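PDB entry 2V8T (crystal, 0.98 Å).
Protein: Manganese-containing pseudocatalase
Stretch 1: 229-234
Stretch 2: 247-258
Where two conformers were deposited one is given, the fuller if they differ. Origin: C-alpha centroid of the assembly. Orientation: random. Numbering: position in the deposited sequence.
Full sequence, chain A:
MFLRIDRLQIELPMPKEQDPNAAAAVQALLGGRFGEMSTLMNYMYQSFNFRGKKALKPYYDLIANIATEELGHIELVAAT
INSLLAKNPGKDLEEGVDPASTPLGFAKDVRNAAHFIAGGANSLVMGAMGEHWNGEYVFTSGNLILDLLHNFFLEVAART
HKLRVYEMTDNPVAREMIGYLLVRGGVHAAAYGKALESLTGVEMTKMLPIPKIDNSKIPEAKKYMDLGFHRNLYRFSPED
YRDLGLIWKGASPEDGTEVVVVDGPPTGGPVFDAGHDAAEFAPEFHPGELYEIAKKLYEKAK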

# COMPACT_ATOMS: atom_id res chain seq x y z
N PHE A 229 29.84 -16.81 20.98
CA PHE A 229 29.42 -15.93 19.90
C PHE A 229 28.75 -14.64 20.40
O PHE A 229 28.70 -13.66 19.65
N HIS A 230 28.24 -14.61 21.63
CA HIS A 230 27.71 -13.38 22.20
C HIS A 230 28.81 -12.36 22.49
O HIS A 230 28.49 -11.18 22.75
N ARG A 231 30.06 -12.74 22.49
CA ARG A 231 31.14 -11.80 22.74
C ARG A 231 31.58 -11.10 21.46
O ARG A 231 32.29 -10.10 21.56
N ASN A 232 31.25 -11.66 20.30
CA ASN A 232 31.98 -11.32 19.09
C ASN A 232 31.28 -10.29 18.25
O ASN A 232 30.13 -10.48 17.81
N LEU A 233 31.98 -9.20 17.94
CA LEU A 233 31.56 -8.26 16.90
C LEU A 233 32.57 -8.44 15.79
O LEU A 233 33.76 -8.07 15.94
N TYR A 234 32.19 -9.08 14.70
CA TYR A 234 33.06 -9.33 13.56
C TYR A 234 33.18 -8.05 12.73
O TYR A 234 32.16 -7.40 12.44
N ILE A 247 33.77 1.29 21.25
CA ILE A 247 32.43 1.12 21.80
C ILE A 247 32.22 -0.31 22.23
O ILE A 247 31.62 -0.58 23.29
N TRP A 248 32.61 -1.28 21.38
CA TRP A 248 32.44 -2.69 21.67
C TRP A 248 33.57 -3.19 22.57
O TRP A 248 34.62 -3.67 22.10
N LYS A 249 33.37 -2.96 23.85
CA LYS A 249 34.31 -3.26 24.92
C LYS A 249 33.52 -3.41 26.19
O LYS A 249 32.33 -3.05 26.25
N GLY A 250 34.16 -3.89 27.24
CA GLY A 250 33.48 -4.09 28.49
C GLY A 250 32.61 -5.30 28.51
O GLY A 250 32.74 -6.25 27.75
N ALA A 251 31.65 -5.29 29.43
CA ALA A 251 30.94 -6.51 29.79
C ALA A 251 29.85 -6.84 28.81
O ALA A 251 29.09 -5.98 28.34
N SER A 252 29.68 -8.14 28.57
CA SER A 252 28.53 -8.66 27.85
C SER A 252 27.30 -8.61 28.76
O SER A 252 27.39 -9.09 29.91
N PRO A 253 26.14 -8.19 28.27
CA PRO A 253 24.91 -8.33 29.09
C PRO A 253 24.57 -9.78 29.40
O PRO A 253 23.88 -10.05 30.39
N GLU A 254 25.00 -10.74 28.60
CA GLU A 254 24.59 -12.12 28.81
C GLU A 254 25.23 -12.72 30.06
O GLU A 254 24.58 -13.44 30.80
N ASP A 255 26.50 -12.46 30.27
CA ASP A 255 27.26 -13.18 31.29
C ASP A 255 28.32 -12.36 31.96
O ASP A 255 29.08 -12.90 32.76
N GLY A 256 28.44 -11.07 31.67
CA GLY A 256 29.42 -10.22 32.31
C GLY A 256 30.84 -10.33 31.82
O GLY A 256 31.70 -9.60 32.30
N THR A 257 31.09 -11.20 30.84
CA THR A 257 32.44 -11.42 30.34
C THR A 257 32.83 -10.32 29.33
O THR A 257 31.99 -9.63 28.78
N GLU A 258 34.12 -10.19 29.09
CA GLU A 258 34.64 -9.11 28.23
C GLU A 258 34.32 -9.44 26.78
O GLU A 258 34.60 -10.52 26.29

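The two stretches bury 442 Å² between them, most of it contributed by Trp 248, Arg 231, His 230 and Leu 233. Side chains make most of the contact, with backbone carbonyls of stretch 1 meeting the edge of Trp 248. Leu 233, in the strand that begins at Asn 232, lies against Trp 248, while the preceding turn faces the irregular loop from Ser 252 to Glu 258.

The apolar part of the interface is built on Trp 248. Its side chain points toward stretch 1 with chi1 in the t well and chi2 at -112°, which presents one face of the indole to Leu 233, itself a t, p rotamer directed toward stretch 2. Leu 233 CB sits 3.5 Å from the centroid of the five-membered ring, only 20° off the ring normal, a CH-pi contact in which CB approaches Trp 248 CD1 to 3.4 Å. The edge of the same ring serves a polar role: Trp 248 NE1 donates to Arg 231 O at 3.0 Å, so the polar edge of the buried indole meets a backbone carbonyl. A carbon-to-carbon contact brings His 230 CB to 3.8 Å from Glu 254 CG; Glu 254 has chi1 and chi2 both in m.

Charged and polar groups gather around Asp 255. His 230, with chi1 p, points toward the loop and donates from NE2 to Asp 255 OD2 at 2.9 Å, the carboxylate oxygen lying near the plane of the imidazole. Arg 231 leaves its backbone sideways, but an m, t, t chain carries the guanidinium to the loop. There Arg 231 NE donates to Thr 257 OG1 at 2.7 Å, near the guanidinium plane, and Arg 231 NH2 forms a salt bridge to Asp 255 OD2 at 3.1 Å, whose hydrogen bond is weak. OD2 thus accepts from both basic residues.

The acidic partner is held in place from within its own loop. Asp 255, chi1 p, accepts at OD1 from Thr 257 N at 3.0 Å and from Thr 257 OG1 at 2.7 Å, leaving OD2 to stretch 1. Thr 257, also p, consequently uses its hydroxyl in two directions, donating to the aspartate and accepting from the arginine.

Ser 252 (chi1 t) points toward stretch 1, with OG 3.5 Å from His 230 CD2 at the ring edge, and accepts from Glu 254 N at 3.0 Å. One water bridges the stretches, donating to His 230 O at 2.8 Å and lying 2.7 Å from Ser 252 OG. A sulfate ion also touches this region. In contrast, Asn 232 points away and bonds within its own stretch, from ND2 to Tyr 234 OH at 3.1 Å.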

# COMPACT_ATOMS: atom_id res chain seq x y z
CB PHE A 229 28.55 -16.66 18.91
CG PHE A 229 29.27 -17.74 18.12
CD1 PHE A 229 30.64 -17.91 18.11
CD2 PHE A 229 28.57 -18.66 17.39
CE1 PHE A 229 31.24 -18.88 17.32
CE2 PHE A 229 29.17 -19.63 16.62
CZ PHE A 229 30.49 -19.73 16.55
CB HIS A 230 26.95 -13.67 23.50
CG HIS A 230 27.80 -14.34 24.53
ND1 HIS A 230 28.32 -15.60 24.30
CD2 HIS A 230 28.19 -13.91 25.76
CE1 HIS A 230 29.01 -15.91 25.39
NE2 HIS A 230 28.96 -14.92 26.29
CB ARG A 231 32.36 -12.53 23.34
CG ARG A 231 32.02 -13.21 24.64
CD ARG A 231 33.20 -13.81 25.31
NE ARG A 231 32.76 -14.45 26.55
CZ ARG A 231 32.61 -15.76 26.65
NH1 ARG A 231 33.07 -16.58 25.67
NH2 ARG A 231 32.02 -16.30 27.74
CB ASN A 232 32.13 -12.59 18.22
CG ASN A 232 32.97 -13.65 18.88
OD1 ASN A 232 33.68 -13.38 19.85
ND2 ASN A 232 32.87 -14.87 18.34
CB LEU A 233 31.51 -6.83 17.41
CG LEU A 233 30.86 -5.83 16.46
CD1 LEU A 233 29.34 -6.10 16.30
CD2 LEU A 233 31.07 -4.41 16.95
CB TYR A 234 32.51 -10.43 12.68
CG TYR A 234 32.30 -11.74 13.39
CD1 TYR A 234 31.06 -12.07 13.95
CD2 TYR A 234 33.32 -12.66 13.54
CE1 TYR A 234 30.87 -13.24 14.65
CE2 TYR A 234 33.16 -13.83 14.21
CZ TYR A 234 31.94 -14.14 14.82
OH TYR A 234 31.74 -15.30 15.53
CB ILE A 247 31.35 1.57 20.78
CG1 ILE A 247 31.48 3.05 20.46
CG2 ILE A 247 29.95 1.21 21.30
CD1 ILE A 247 30.67 3.47 19.22
CB TRP A 248 32.34 -3.52 20.38
CG TRP A 248 31.95 -4.93 20.64
CD1 TRP A 248 32.73 -6.04 20.47
CD2 TRP A 248 30.72 -5.38 21.16
NE1 TRP A 248 32.04 -7.17 20.82
CE2 TRP A 248 30.79 -6.80 21.26
CE3 TRP A 248 29.53 -4.73 21.60
CZ2 TRP A 248 29.76 -7.55 21.79
CZ3 TRP A 248 28.53 -5.50 22.16
CH2 TRP A 248 28.63 -6.91 22.25
CB LYS A 249 35.38 -2.16 25.05
CG LYS A 249 34.84 -0.84 25.50
CD LYS A 249 35.89 0.22 25.68
CE LYS A 249 35.35 1.50 26.36
NZ LYS A 249 34.12 2.24 25.72
CB ALA A 251 30.30 -6.33 31.19
CB SER A 252 28.77 -10.12 27.51
OG SER A 252 27.58 -10.74 27.01
CB PRO A 253 23.84 -7.65 28.21
CG PRO A 253 24.63 -6.71 27.35
CD PRO A 253 25.89 -7.42 27.03
CB GLU A 254 25.01 -13.03 27.64
CG GLU A 254 24.56 -12.69 26.25
CD GLU A 254 23.13 -12.59 26.10
OE1 GLU A 254 22.36 -13.38 26.68
OE2 GLU A 254 22.76 -11.70 25.28
CB ASP A 255 27.88 -14.47 30.72
CG ASP A 255 28.89 -14.22 29.65
OD1 ASP A 255 29.23 -13.05 29.37
OD2 ASP A 255 29.41 -15.25 29.09
CB THR A 257 32.60 -12.81 29.72
OG1 THR A 257 31.78 -12.92 28.57
CG2 THR A 257 32.28 -13.92 30.75
CB GLU A 258 36.13 -8.93 28.40
CG GLU A 258 36.76 -7.84 27.53
CD GLU A 258 36.42 -6.42 27.83
OE1 GLU A 258 36.44 -5.58 26.81
OE2 GLU A 258 36.12 -6.11 29.01
O HOH W 1 27.10 -9.69 24.61